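Pyridoxamine 5-phosphate-dependent dehydrase (Escherichia coli, PDB 3B8X) catalyses a PLP-dependent combined transamination-deoxygenation that removes the C3'-hydroxyl from GDP-4-keto-6-deoxy-D-mannose on the way to the O-antigen sugar L-colitose. Local coordinates at residues 9-13 with 188-193; 12-17 with 263-267; 217-221 with 240-245. The protein carries 1 engineered substitution. All coordinates share one frame; numbering follows the deposited sequence.

Contact 1 (9-13 with 188-193); sequences ASSTW and YSNHIA. Engineered in segment 188-193: Asn-190 (natural residue His). With G4M ([(2R,3S,4R,5R)-5-(2-amino-6-oxo-1,6-dihydro-9H-purin-9-yl)-3,4-dihydroxytetrahydrofuran-2-yl]methyl (2R,3S,4S,5S,6R)-3,4-dihydroxy-5-[({3-hydroxy-2-methyl-5-[(phosphonooxy)methyl]pyridin-4-yl}methyl)amino]-6-methyltetrahydro-2H-pyran-2-yl dihydrogen diphosphate), chain O.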
loop_
_atom_site.group_PDB
_atom_site.type_symbol
_atom_site.label_atom_id
_atom_site.label_comp_id
_atom_site.label_asym_id
_atom_site.label_seq_id
_atom_site.Cartn_x
_atom_site.Cartn_y
_atom_site.Cartn_z
ATOM N N ALA B 9 -6.608 18.861 14.010
ATOM C CA ALA B 9 -5.360 18.288 14.528
ATOM C C ALA B 9 -4.297 19.371 14.480
ATOM O O ALA B 9 -4.492 20.391 13.831
ATOM C CB ALA B 9 -4.932 17.093 13.641
ATOM N N SER B 10 -3.199 19.153 15.195
ATOM C CA SER B 10 -2.066 20.071 15.199
ATOM C C SER B 10 -0.794 19.215 15.174
ATOM O O SER B 10 -0.856 17.976 15.175
ATOM C CB SER B 10 -2.135 21.053 16.376
ATOM O OG SER B 10 -2.315 20.401 17.630
ATOM N N SER B 11 0.361 19.852 15.036
ATOM C CA SER B 11 1.614 19.083 14.988
ATOM C C SER B 11 1.903 18.437 16.345
ATOM O O SER B 11 1.733 19.092 17.389
ATOM C CB SER B 11 2.792 19.993 14.604
ATOM O OG SER B 11 4.000 19.259 14.525
ATOM N N THR B 12 2.396 17.195 16.328
ATOM C CA THR B 12 2.783 16.481 17.550
ATOM C C THR B 12 4.311 16.368 17.596
ATOM O O THR B 12 4.864 15.697 18.455
ATOM C CB THR B 12 2.253 15.051 17.517
ATOM O OG1 THR B 12 2.753 14.425 16.326
ATOM C CG2 THR B 12 0.773 15.093 17.471
ATOM N N TRP B 13 4.992 17.049 16.667
ATOM C CA TRP B 13 6.430 16.993 16.577
ATOM C C TRP B 13 7.116 18.195 17.187
ATOM O O TRP B 13 6.580 19.321 17.209
ATOM C CB TRP B 13 6.888 17.011 15.124
ATOM C CG TRP B 13 6.494 15.842 14.282
ATOM C CD1 TRP B 13 5.794 14.744 14.660
ATOM C CD2 TRP B 13 6.908 15.614 12.935
ATOM N NE1 TRP B 13 5.707 13.853 13.607
ATOM C CE2 TRP B 13 6.364 14.386 12.527
ATOM C CE3 TRP B 13 7.683 16.348 12.021
ATOM C CZ2 TRP B 13 6.491 13.911 11.208
ATOM C CZ3 TRP B 13 7.850 15.859 10.728
ATOM C CH2 TRP B 13 7.239 14.648 10.331
ATOM N N TYR B 188 -1.091 11.771 10.317
ATOM C CA TYR B 188 -0.970 13.109 10.936
ATOM C C TYR B 188 -2.022 13.465 11.964
ATOM O O TYR B 188 -1.712 14.013 13.004
ATOM C CB TYR B 188 -1.085 14.160 9.841
ATOM C CG TYR B 188 -0.948 15.567 10.355
ATOM C CD1 TYR B 188 0.310 16.119 10.558
ATOM C CD2 TYR B 188 -2.069 16.346 10.642
ATOM C CE1 TYR B 188 0.445 17.429 11.004
ATOM C CE2 TYR B 188 -1.935 17.662 11.113
ATOM C CZ TYR B 188 -0.674 18.187 11.267
ATOM O OH TYR B 188 -0.483 19.429 11.812
ATOM N N SER B 189 -3.286 13.225 11.654
ATOM C CA SER B 189 -4.351 13.643 12.563
ATOM C C SER B 189 -4.657 12.658 13.686
ATOM O O SER B 189 -5.677 12.777 14.366
ATOM C CB SER B 189 -5.631 13.951 11.772
ATOM O OG SER B 189 -6.041 12.841 10.988
ATOM N N ASN B 190 -3.740 11.708 13.909
ATOM C CA ASN B 190 -3.938 10.633 14.867
ATOM C C ASN B 190 -3.205 10.849 16.189
ATOM O O ASN B 190 -2.695 11.900 16.434
ATOM C CB ASN B 190 -3.506 9.322 14.239
ATOM C CG ASN B 190 -4.462 8.249 14.510
ATOM O OD1 ASN B 190 -5.110 8.251 15.550
ATOM N ND2 ASN B 190 -4.611 7.339 13.575
ATOM N N HIS B 191 -3.215 9.828 17.052
ATOM C CA HIS B 191 -2.559 9.929 18.352
ATOM C C HIS B 191 -1.079 10.248 18.236
ATOM O O HIS B 191 -0.555 11.013 19.010
ATOM C CB HIS B 191 -2.798 8.669 19.192
ATOM C CG HIS B 191 -4.182 8.622 19.728
ATOM N ND1 HIS B 191 -5.225 8.030 19.039
ATOM C CD2 HIS B 191 -4.735 9.246 20.792
ATOM C CE1 HIS B 191 -6.349 8.219 19.714
ATOM N NE2 HIS B 191 -6.084 8.987 20.758
ATOM N N ILE B 192 -0.409 9.605 17.299
ATOM C CA ILE B 192 1.009 9.871 16.996
ATOM C C ILE B 192 1.061 10.019 15.481
ATOM O O ILE B 192 0.142 9.560 14.786
ATOM C CB ILE B 192 2.006 8.764 17.476
ATOM C CG1 ILE B 192 1.814 7.437 16.729
ATOM C CG2 ILE B 192 1.915 8.629 18.969
ATOM C CD1 ILE B 192 2.953 6.398 17.007
ATOM N N ALA B 193 2.116 10.648 14.960
ATOM C CA ALA B 193 2.162 10.888 13.524
ATOM C C ALA B 193 3.532 10.700 12.911
ATOM O O ALA B 193 4.498 11.250 13.386
ATOM C CB ALA B 193 1.639 12.295 13.262
HETATM O OP3 G4M O . -5.484 6.711 7.596
HETATM P PL G4M O . -4.873 5.260 7.772
HETATM O OP1 G4M O . -4.725 4.463 6.366
HETATM O OP2 G4M O . -3.427 5.384 8.463
HETATM O OP4 G4M O . -5.787 4.431 8.836
HETATM C C5B G4M O . -6.956 4.032 8.178
HETATM C C5L G4M O . -7.986 3.799 9.216
HETATM C C6L G4M O . -8.331 2.495 9.546
HETATM N N1L G4M O . -9.286 2.276 10.421
HETATM C C2L G4M O . -9.951 3.238 11.025
HETATM C C2A G4M O . -11.075 2.906 11.977
HETATM C C3L G4M O . -9.654 4.578 10.798
HETATM O O3L G4M O . -10.419 5.517 11.396
HETATM C C4L G4M O . -8.601 4.873 9.874
HETATM C C4A G4M O . -8.240 6.191 9.560
HETATM N N4A G4M O . -8.930 7.177 10.051
HETATM C C4G G4M O . -8.491 8.506 9.815
HETATM C C5G G4M O . -9.652 9.467 9.717
HETATM C C6G G4M O . -10.598 9.293 10.905
HETATM O O5G G4M O . -8.999 10.725 9.859
HETATM C C3G G4M O . -7.704 8.622 8.499
HETATM O O3G G4M O . -6.326 8.738 8.831
HETATM C C2G G4M O . -8.133 9.916 7.747
HETATM O O2G G4M O . -7.196 10.272 6.725
HETATM C C1G G4M O . -8.250 11.077 8.705
HETATM O O1G G4M O . -9.079 12.031 8.053
HETATM P P2 G4M O . -8.753 13.579 8.217
HETATM O O3P G4M O . -8.510 13.929 9.777
HETATM O O4P G4M O . -10.084 14.401 7.791
HETATM O OPP G4M O . -7.453 13.774 7.284
HETATM P P G4M O . -7.072 15.315 7.034
HETATM O O1P G4M O . -8.194 16.330 6.462
HETATM O O2P G4M O . -5.924 15.129 5.946
HETATM O "O5'" G4M O . -6.250 15.860 8.270
HETATM C "C5'" G4M O . -7.100 16.458 9.225
HETATM C "C4'" G4M O . -6.524 17.828 9.545
HETATM O "O4'" G4M O . -5.073 17.732 9.658
HETATM C "C3'" G4M O . -6.805 18.806 8.381
HETATM O "O3'" G4M O . -6.945 20.094 8.963
HETATM C "C2'" G4M O . -5.531 18.700 7.514
HETATM O "O2'" G4M O . -5.326 19.951 6.846
HETATM C "C1'" G4M O . -4.484 18.532 8.606
HETATM N N9 G4M O . -3.270 17.888 8.094
HETATM C C8 G4M O . -3.179 16.613 7.636
HETATM N N7 G4M O . -1.922 16.387 7.307
HETATM C C4 G4M O . -2.024 18.463 8.067
HETATM C C5 G4M O . -1.138 17.487 7.554
HETATM C C6 G4M O . 0.260 17.811 7.425
HETATM O O6 G4M O . 1.096 17.028 7.001
HETATM N N3 G4M O . -1.560 19.670 8.403
HETATM C C2 G4M O . -0.276 19.958 8.260
HETATM N N1 G4M O . 0.641 19.057 7.782
HETATM N N2 G4M O . 0.164 21.201 8.593
HETATM O O HOH W 1 0.124 15.788 14.073
#
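Trp-13 and Ala-193 make the direct hydrogen bond between these two loops. Indole NE1 donates to Ala-193 O over 2.9 Å, almost straight at 170°; the oxygen lies in the ring plane, while the N-H itself comes in from above the carbonyl plane. Within 9-13, Ser-11 OG accepts from Trp-13 N, an ST turn that helps to set the backbone from which the indole springs. A water also bridges the loops, 2.6 Å from Ser-10 O and within similar reach of Tyr-188 O.

The van der Waals contacts are few. Ala-9 CB rests on the backbone of the other loop, 3.7 Å from Ser-189 CA, and also comes obliquely to Tyr-188 CE2. Thr-12 OG1 touches the methyl of Ala-193, while its hydrogen bond goes to Gln-264.

Ligand contacts come from Tyr-188 and Ser-189, which belong to the nucleotide part of an active-site pocket lying between the subunits; Lys-28 and Phe-30 of the second subunit also bond the adduct. Because CG of Tyr-188 is anti to the backbone N (chi1 -179°), the phenol lies face-on against the guanine of the bound adduct of cofactor and GDP-perosamine, whose C5 sits over the ring centre, 3.3 Å from its plane. The bridging water lies on the opposite face, displaced toward the rim. The phenol OH ends near the peptide between Ser-10 and Ser-11, 3.4 Å from Ser-10 C. Ser-189 OG donates to O3P of the diphosphate at 3.0 Å. The next residue, Asn-190, is engineered in place of His.

The loop 9-13 leads into helix 15-27. Segment 188-193 is part of the loop between strands 181-185 and 198-202 of the large mixed sheet, and helix 255-286 packs against both loops.

Contact 2 (12-17 with 263-267); sequences TWDDLE and EQLKK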
loop_
_atom_site.group_PDB
_atom_site.type_symbol
_atom_site.label_atom_id
_atom_site.label_comp_id
_atom_site.label_asym_id
_atom_site.label_seq_id
_atom_site.Cartn_x
_atom_site.Cartn_y
_atom_site.Cartn_z
ATOM N N THR B 12 2.396 17.195 16.328
ATOM C CA THR B 12 2.783 16.481 17.550
ATOM C C THR B 12 4.311 16.368 17.596
ATOM O O THR B 12 4.864 15.697 18.455
ATOM C CB THR B 12 2.253 15.051 17.517
ATOM O OG1 THR B 12 2.753 14.425 16.326
ATOM C CG2 THR B 12 0.773 15.093 17.471
ATOM N N TRP B 13 4.992 17.049 16.667
ATOM C CA TRP B 13 6.430 16.993 16.577
ATOM C C TRP B 13 7.116 18.195 17.187
ATOM O O TRP B 13 6.580 19.321 17.209
ATOM C CB TRP B 13 6.888 17.011 15.124
ATOM C CG TRP B 13 6.494 15.842 14.282
ATOM C CD1 TRP B 13 5.794 14.744 14.660
ATOM C CD2 TRP B 13 6.908 15.614 12.935
ATOM N NE1 TRP B 13 5.707 13.853 13.607
ATOM C CE2 TRP B 13 6.364 14.386 12.527
ATOM C CE3 TRP B 13 7.683 16.348 12.021
ATOM C CZ2 TRP B 13 6.491 13.911 11.208
ATOM C CZ3 TRP B 13 7.850 15.859 10.728
ATOM C CH2 TRP B 13 7.239 14.648 10.331
ATOM N N ASP B 14 8.340 17.927 17.628
ATOM C CA ASP B 14 9.261 18.939 18.118
ATOM C C ASP B 14 10.610 18.710 17.499
ATOM O O ASP B 14 10.752 17.967 16.519
ATOM C CB ASP B 14 9.294 19.204 19.647
ATOM C CG ASP B 14 9.776 18.038 20.489
ATOM O OD1 ASP B 14 10.327 17.051 19.954
ATOM O OD2 ASP B 14 9.575 18.089 21.732
ATOM N N ASP B 15 11.604 19.377 18.056
ATOM C CA ASP B 15 12.935 19.239 17.519
ATOM C C ASP B 15 13.318 17.762 17.415
ATOM O O ASP B 15 14.063 17.396 16.513
ATOM C CB ASP B 15 13.958 20.009 18.372
ATOM C CG ASP B 15 14.049 19.479 19.827
ATOM O OD1 ASP B 15 13.236 19.898 20.694
ATOM O OD2 ASP B 15 14.947 18.649 20.117
ATOM N N LEU B 16 12.848 16.921 18.340
ATOM C CA LEU B 16 13.234 15.515 18.359
ATOM C C LEU B 16 12.838 14.756 17.112
ATOM O O LEU B 16 13.598 13.907 16.630
ATOM C CB LEU B 16 12.770 14.776 19.616
ATOM C CG LEU B 16 13.336 15.335 20.930
ATOM C CD1 LEU B 16 12.895 14.472 22.096
ATOM C CD2 LEU B 16 14.857 15.409 20.862
ATOM N N GLU B 17 11.661 15.054 16.577
ATOM C CA GLU B 17 11.260 14.362 15.362
ATOM C C GLU B 17 12.122 14.815 14.197
ATOM O O GLU B 17 12.549 14.011 13.392
ATOM C CB GLU B 17 9.775 14.487 15.091
ATOM C CG GLU B 17 8.971 13.548 16.010
ATOM C CD GLU B 17 8.798 14.114 17.403
ATOM O OE1 GLU B 17 9.106 15.293 17.602
ATOM O OE2 GLU B 17 8.357 13.387 18.311
ATOM N N GLU B 263 10.330 8.548 18.445
ATOM C CA GLU B 263 10.321 9.777 19.211
ATOM C C GLU B 263 8.912 9.923 19.711
ATOM O O GLU B 263 8.718 10.243 20.864
ATOM C CB GLU B 263 10.715 10.973 18.335
ATOM C CG GLU B 263 12.185 10.988 17.923
ATOM C CD GLU B 263 13.164 10.678 19.059
ATOM O OE1 GLU B 263 12.875 10.939 20.253
ATOM O OE2 GLU B 263 14.265 10.186 18.743
ATOM N N GLN B 264 7.945 9.664 18.833
ATOM C CA GLN B 264 6.510 9.787 19.144
ATOM C C GLN B 264 6.082 8.875 20.298
ATOM O O GLN B 264 5.341 9.296 21.175
ATOM C CB GLN B 264 5.670 9.526 17.877
ATOM C CG GLN B 264 5.765 10.623 16.803
ATOM C CD GLN B 264 5.018 11.902 17.155
ATOM O OE1 GLN B 264 3.817 12.019 16.907
ATOM N NE2 GLN B 264 5.734 12.879 17.729
ATOM N N LEU B 265 6.544 7.628 20.298
ATOM C CA LEU B 265 6.206 6.673 21.342
ATOM C C LEU B 265 6.637 7.219 22.711
ATOM O O LEU B 265 5.980 6.980 23.715
ATOM C CB LEU B 265 6.826 5.287 21.091
ATOM C CG LEU B 265 6.252 4.492 19.892
ATOM C CD1 LEU B 265 6.855 3.131 19.684
ATOM C CD2 LEU B 265 4.761 4.264 20.023
ATOM N N LYS B 266 7.734 7.960 22.764
ATOM C CA LYS B 266 8.106 8.464 24.064
ATOM C C LYS B 266 7.144 9.517 24.560
ATOM O O LYS B 266 6.931 9.655 25.770
ATOM C CB LYS B 266 9.510 9.014 24.045
ATOM C CG LYS B 266 10.477 8.065 23.395
ATOM C CD LYS B 266 11.779 8.775 23.170
ATOM C CE LYS B 266 12.935 7.817 23.182
ATOM N NZ LYS B 266 14.218 8.487 22.881
ATOM N N LYS B 267 6.540 10.261 23.640
ATOM C CA LYS B 267 5.651 11.329 24.073
ATOM C C LYS B 267 4.228 10.842 24.327
ATOM O O LYS B 267 3.438 11.518 24.987
ATOM C CB LYS B 267 5.601 12.427 23.003
ATOM C CG LYS B 267 6.808 13.398 23.005
ATOM C CD LYS B 267 6.983 14.056 21.646
ATOM C CE LYS B 267 8.156 15.041 21.568
ATOM N NZ LYS B 267 8.941 14.668 20.430
HETATM O O HOH W 2 15.524 12.667 17.781
#
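Glu-17, in the first turn of helix 15-27, brings its CA to 6.1 Å from the CA of Glu-263 on the long helix 255-286, the nearest approach of the two backbones. Beside them Gln-264 uses both ends of its amide: OE1 accepts from Thr-12 OG1 at 2.7 Å and also from Ala-193 N, and NE2 donates both to Thr-12 O and to Glu-17 OE2, each acceptor of NE2 lying close to the amide plane. Glu-17 OE2 is met by NE2 from above its carboxylate, whose plane stands 84° from that of the amide. The same oxygen takes Lys-267 NZ on its syn side in a salt bridge, though the modelled separation is doubtfully short.

Asp-14 is the N-cap of helix 15-27 and forms a capping box with Glu-17: Asp-14 N donates to Glu-17 OE1 over 2.7 Å, and Asp-14 OD1 accepts from Leu-16 N. OD1 also pairs with Lys-267 NZ, 2.8 Å away, the two donors reaching it from opposite faces of the carboxylate. Lys-267 bends at its last torsion (chi4 128°) to set the ammonium between both acids, which probably keeps them ionised despite OD1 and OE1 lying close together. The bend of Glu-17 at chi2 (80°) carries its carboxylate back toward Asp-14 N; its CB lies over one face of the Trp-13 indole, toward the rim. Glu-263 CG lies 3.5 Å from Leu-16 O, and a water hydrogen-bonds to Leu-16 O and, weakly, to Glu-263 OE2.

Contact 3 (217-221 with 240-245); sequences HGWTR and ESFKFV. With G4M ([(2R,3S,4R,5R)-5-(2-amino-6-oxo-1,6-dihydro-9H-purin-9-yl)-3,4-dihydroxytetrahydrofuran-2-yl]methyl (2R,3S,4S,5S,6R)-3,4-dihydroxy-5-[({3-hydroxy-2-methyl-5-[(phosphonooxy)methyl]pyridin-4-yl}methyl)amino]-6-methyltetrahydro-2H-pyran-2-yl dihydrogen diphosphate), chain G.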
loop_
_atom_site.group_PDB
_atom_site.type_symbol
_atom_site.label_atom_id
_atom_site.label_comp_id
_atom_site.label_asym_id
_atom_site.label_seq_id
_atom_site.Cartn_x
_atom_site.Cartn_y
_atom_site.Cartn_z
ATOM N N HIS B 217 6.785 -7.898 -0.808
ATOM C CA HIS B 217 6.918 -8.729 -1.990
ATOM C C HIS B 217 6.646 -10.207 -1.882
ATOM O O HIS B 217 6.749 -10.901 -2.897
ATOM C CB HIS B 217 8.313 -8.536 -2.606
ATOM C CG HIS B 217 8.689 -7.103 -2.801
ATOM N ND1 HIS B 217 8.118 -6.326 -3.791
ATOM C CD2 HIS B 217 9.598 -6.314 -2.166
ATOM C CE1 HIS B 217 8.671 -5.125 -3.764
ATOM N NE2 HIS B 217 9.563 -5.085 -2.784
ATOM N N GLY B 218 6.325 -10.701 -0.694
ATOM C CA GLY B 218 6.067 -12.117 -0.514
ATOM C C GLY B 218 7.362 -12.917 -0.543
ATOM O O GLY B 218 7.369 -14.111 -0.765
ATOM N N TRP B 219 8.479 -12.239 -0.324
ATOM C CA TRP B 219 9.771 -12.888 -0.360
ATOM C C TRP B 219 10.239 -13.300 1.037
ATOM O O TRP B 219 9.554 -13.091 2.043
ATOM C CB TRP B 219 10.788 -11.991 -1.081
ATOM C CG TRP B 219 11.174 -10.684 -0.310
ATOM C CD1 TRP B 219 10.950 -10.355 1.010
ATOM C CD2 TRP B 219 11.837 -9.556 -0.888
ATOM N NE1 TRP B 219 11.515 -9.117 1.290
ATOM C CE2 TRP B 219 12.089 -8.635 0.150
ATOM C CE3 TRP B 219 12.384 -9.315 -2.158
ATOM C CZ2 TRP B 219 12.771 -7.446 -0.071
ATOM C CZ3 TRP B 219 13.116 -8.161 -2.355
ATOM C CH2 TRP B 219 13.264 -7.229 -1.329
ATOM N N THR B 220 11.392 -13.942 1.109
ATOM C CA THR B 220 11.824 -14.434 2.395
ATOM C C THR B 220 12.881 -13.576 3.058
ATOM O O THR B 220 13.393 -13.925 4.098
ATOM C CB THR B 220 12.428 -15.811 2.221
ATOM O OG1 THR B 220 13.568 -15.693 1.357
ATOM C CG2 THR B 220 11.383 -16.753 1.583
ATOM N N ARG B 221 13.206 -12.445 2.461
ATOM C CA ARG B 221 14.288 -11.657 2.992
ATOM C C ARG B 221 14.205 -11.255 4.448
ATOM O O ARG B 221 15.225 -11.075 5.102
ATOM C CB ARG B 221 14.442 -10.386 2.179
ATOM C CG ARG B 221 15.029 -10.669 0.841
ATOM C CD ARG B 221 15.851 -9.498 0.350
ATOM N NE ARG B 221 16.097 -9.658 -1.077
ATOM C CZ ARG B 221 16.480 -8.669 -1.870
ATOM N NH1 ARG B 221 16.711 -7.465 -1.370
ATOM N NH2 ARG B 221 16.668 -8.907 -3.151
ATOM N N GLU B 240 17.915 -17.412 -1.837
ATOM C CA GLU B 240 16.970 -16.636 -1.042
ATOM C C GLU B 240 16.917 -15.158 -1.430
ATOM O O GLU B 240 16.202 -14.372 -0.814
ATOM C CB GLU B 240 17.346 -16.743 0.435
ATOM C CG GLU B 240 17.400 -18.174 0.875
ATOM C CD GLU B 240 16.001 -18.770 1.179
ATOM O OE1 GLU B 240 15.073 -18.030 1.560
ATOM O OE2 GLU B 240 15.802 -20.003 1.054
ATOM N N SER B 241 17.650 -14.770 -2.464
ATOM C CA SER B 241 17.635 -13.382 -2.919
ATOM C C SER B 241 16.190 -13.009 -3.278
ATOM O O SER B 241 15.563 -12.150 -2.649
ATOM C CB SER B 241 18.531 -13.272 -4.168
ATOM O OG SER B 241 18.595 -11.959 -4.705
ATOM N N PHE B 242 15.678 -13.685 -4.300
ATOM C CA PHE B 242 14.332 -13.474 -4.822
ATOM C C PHE B 242 13.561 -14.817 -4.797
ATOM O O PHE B 242 13.289 -15.457 -5.800
ATOM C CB PHE B 242 14.378 -12.916 -6.267
ATOM C CG PHE B 242 15.010 -11.541 -6.428
ATOM C CD1 PHE B 242 14.915 -10.556 -5.451
ATOM C CD2 PHE B 242 15.626 -11.207 -7.629
ATOM C CE1 PHE B 242 15.465 -9.272 -5.666
ATOM C CE2 PHE B 242 16.165 -9.927 -7.859
ATOM C CZ PHE B 242 16.062 -8.947 -6.884
ATOM N N LYS B 243 13.217 -15.263 -3.611
ATOM C CA LYS B 243 12.426 -16.466 -3.450
ATOM C C LYS B 243 11.025 -15.900 -3.047
ATOM O O LYS B 243 10.895 -15.199 -2.029
ATOM C CB LYS B 243 13.084 -17.219 -2.289
ATOM C CG LYS B 243 12.440 -18.529 -1.881
ATOM C CD LYS B 243 13.550 -19.588 -1.709
ATOM C CE LYS B 243 13.288 -20.633 -0.634
ATOM N NZ LYS B 243 14.526 -21.470 -0.443
ATOM N N PHE B 244 9.987 -16.211 -3.819
ATOM C CA PHE B 244 8.642 -15.681 -3.580
ATOM C C PHE B 244 7.680 -16.765 -3.104
ATOM O O PHE B 244 7.424 -17.718 -3.831
ATOM C CB PHE B 244 8.177 -15.059 -4.892
ATOM C CG PHE B 244 8.956 -13.845 -5.264
ATOM C CD1 PHE B 244 9.680 -13.788 -6.449
ATOM C CD2 PHE B 244 9.000 -12.758 -4.402
ATOM C CE1 PHE B 244 10.375 -12.634 -6.833
ATOM C CE2 PHE B 244 9.728 -11.593 -4.768
ATOM C CZ PHE B 244 10.416 -11.543 -5.988
ATOM N N VAL B 245 7.120 -16.600 -1.907
ATOM C CA VAL B 245 6.310 -17.645 -1.250
ATOM C C VAL B 245 4.874 -17.452 -0.795
ATOM O O VAL B 245 4.189 -18.442 -0.505
ATOM C CB VAL B 245 7.116 -18.281 -0.072
ATOM C CG1 VAL B 245 8.478 -18.745 -0.598
ATOM C CG2 VAL B 245 7.368 -17.257 1.074
HETATM O OP3 G4M G . 9.951 -2.358 -5.758
HETATM P PL G4M G . 8.594 -1.628 -6.193
HETATM O OP1 G4M G . 7.407 -1.994 -5.225
HETATM O OP2 G4M G . 8.754 -0.034 -6.293
HETATM O OP4 G4M G . 8.205 -2.028 -7.701
HETATM C C5B G4M G . 7.779 -3.373 -7.784
HETATM C C5L G4M G . 8.117 -3.942 -9.165
HETATM C C6L G4M G . 7.104 -4.256 -10.064
HETATM N N1L G4M G . 7.342 -4.778 -11.277
HETATM C C2L G4M G . 8.558 -5.137 -11.639
HETATM C C2A G4M G . 8.717 -5.817 -12.996
HETATM C C3L G4M G . 9.656 -4.880 -10.787
HETATM O O3L G4M G . 10.911 -5.254 -11.137
HETATM C C4L G4M G . 9.432 -4.266 -9.523
HETATM C C4A G4M G . 10.485 -4.056 -8.621
HETATM N N4A G4M G . 11.721 -4.395 -8.968
HETATM C C4G G4M G . 12.800 -4.058 -8.166
HETATM C C5G G4M G . 13.844 -5.178 -8.131
HETATM C C6G G4M G . 14.247 -5.521 -9.565
HETATM O O5G G4M G . 14.991 -4.680 -7.442
HETATM C C3G G4M G . 12.377 -3.695 -6.734
HETATM O O3G G4M G . 12.612 -2.291 -6.526
HETATM C C2G G4M G . 13.165 -4.559 -5.717
HETATM O O2G G4M G . 12.928 -4.097 -4.371
HETATM C C1G G4M G . 14.688 -4.600 -6.033
HETATM O O1G G4M G . 15.293 -5.737 -5.392
HETATM P P2 G4M G . 16.640 -5.109 -4.813
HETATM O O3P G4M G . 17.519 -4.401 -5.964
HETATM O O4P G4M G . 17.489 -6.335 -4.229
HETATM O OPP G4M G . 16.231 -4.023 -3.686
HETATM P P G4M G . 17.384 -3.962 -2.548
HETATM O O1P G4M G . 18.300 -5.286 -2.451
HETATM O O2P G4M G . 16.615 -3.792 -1.142
HETATM O "O5'" G4M G . 18.313 -2.637 -2.743
HETATM C "C5'" G4M G . 19.142 -2.746 -3.899
HETATM C "C4'" G4M G . 20.562 -2.262 -3.573
HETATM O "O4'" G4M G . 20.576 -0.851 -3.204
HETATM C "C3'" G4M G . 21.141 -3.048 -2.357
HETATM O "O3'" G4M G . 22.547 -3.266 -2.493
HETATM C "C2'" G4M G . 20.804 -2.131 -1.160
HETATM O "O2'" G4M G . 21.819 -2.221 -0.148
HETATM C "C1'" G4M G . 20.861 -0.734 -1.795
HETATM N N9 G4M G . 19.907 0.159 -1.140
HETATM C C8 G4M G . 18.550 0.006 -1.113
HETATM N N7 G4M G . 18.039 1.008 -0.442
HETATM C C4 G4M G . 20.244 1.283 -0.467
HETATM C C5 G4M G . 19.040 1.836 -0.021
HETATM C C6 G4M G . 19.096 3.051 0.703
HETATM O O6 G4M G . 18.089 3.604 1.091
HETATM N N3 G4M G . 21.394 1.885 -0.200
HETATM C C2 G4M G . 21.431 3.004 0.480
HETATM N N1 G4M G . 20.300 3.604 0.932
HETATM N N2 G4M G . 22.640 3.598 0.725
HETATM O O HOH W 3 13.623 -13.310 -0.873
#
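Phe-244 sets the CD2-CE2 side of its ring against the backbone at Gly-218, whose C lies at the ring edge, with CD2 3.3 Å from His-217 O and 3.8 Å from Trp-219 CB. These segments, a loop and the end of helix 237-241 with the residues after it, belong to an excursion that reaches across the dimer, as expected of PLP enzymes of the aspartate aminotransferase fold, whose active sites lie between subunits: Trp-90 of the second subunit meets the rings of His-217, Phe-242 and Phe-244, and the adduct touched here is also hydrogen-bonded by Ser-59, Ser-185 and Glu-164 of that subunit.

The backbones are joined by Val-245 N donating to Gly-218 O over 2.7 Å at 173°, nearly along the C=O axis. Next to it Thr-220 OG1 donates to Glu-240 OE1 at 2.8 Å, and its methyl CG2 touches both Val-245 and Lys-243. The second oxygen of Glu-240 forms a salt bridge with Lys-243 NZ, which also pairs with Glu-239. A water links Thr-220 N to Glu-240 O.

Trp-219 backs the pocket residues His-217 and Arg-221. With its CG in the crowded position between backbone N and carbonyl carbon (chi1 69°), the indole stands between them: Arg-221 CG lies over the ring, 3.6 Å above it, and His-217 CD2 is on the opposite face. Its CZ3 reaches the edge of the Phe-242 ring and also lies over the centre of the Arg-221 guanidinium. Ser-241 O helps to set the rotation of that guanidinium, accepting from NE in the guanidinium plane at 3.0 Å (167°). So oriented, it turns its far edge to the diphosphate, and NH1 donates to both O4P and O1P, the latter 2.9 Å from NH1.

Overall arrangement
From the N terminus, contacts 1 and 2 start from one shared stretch, with Thr-12 and Trp-13 in both. Contact 1 closes a loop of 174 residues at 188-193, between two strands of the large mixed sheet; contact 2 closes a longer one of 245 residues on helix 255-286. Their centres are 10 Å apart, and the pair is joined by a probable hydrogen bond from Ala-193 N to Gln-264 OE1. Contact 3 opens after contact 1 has closed and is nested inside the loop of contact 2. It ties the loop after helix 205-214 to the end of helix 237-241, and its centre lies about 35 Å from that of contact 1, beside the other bound adduct.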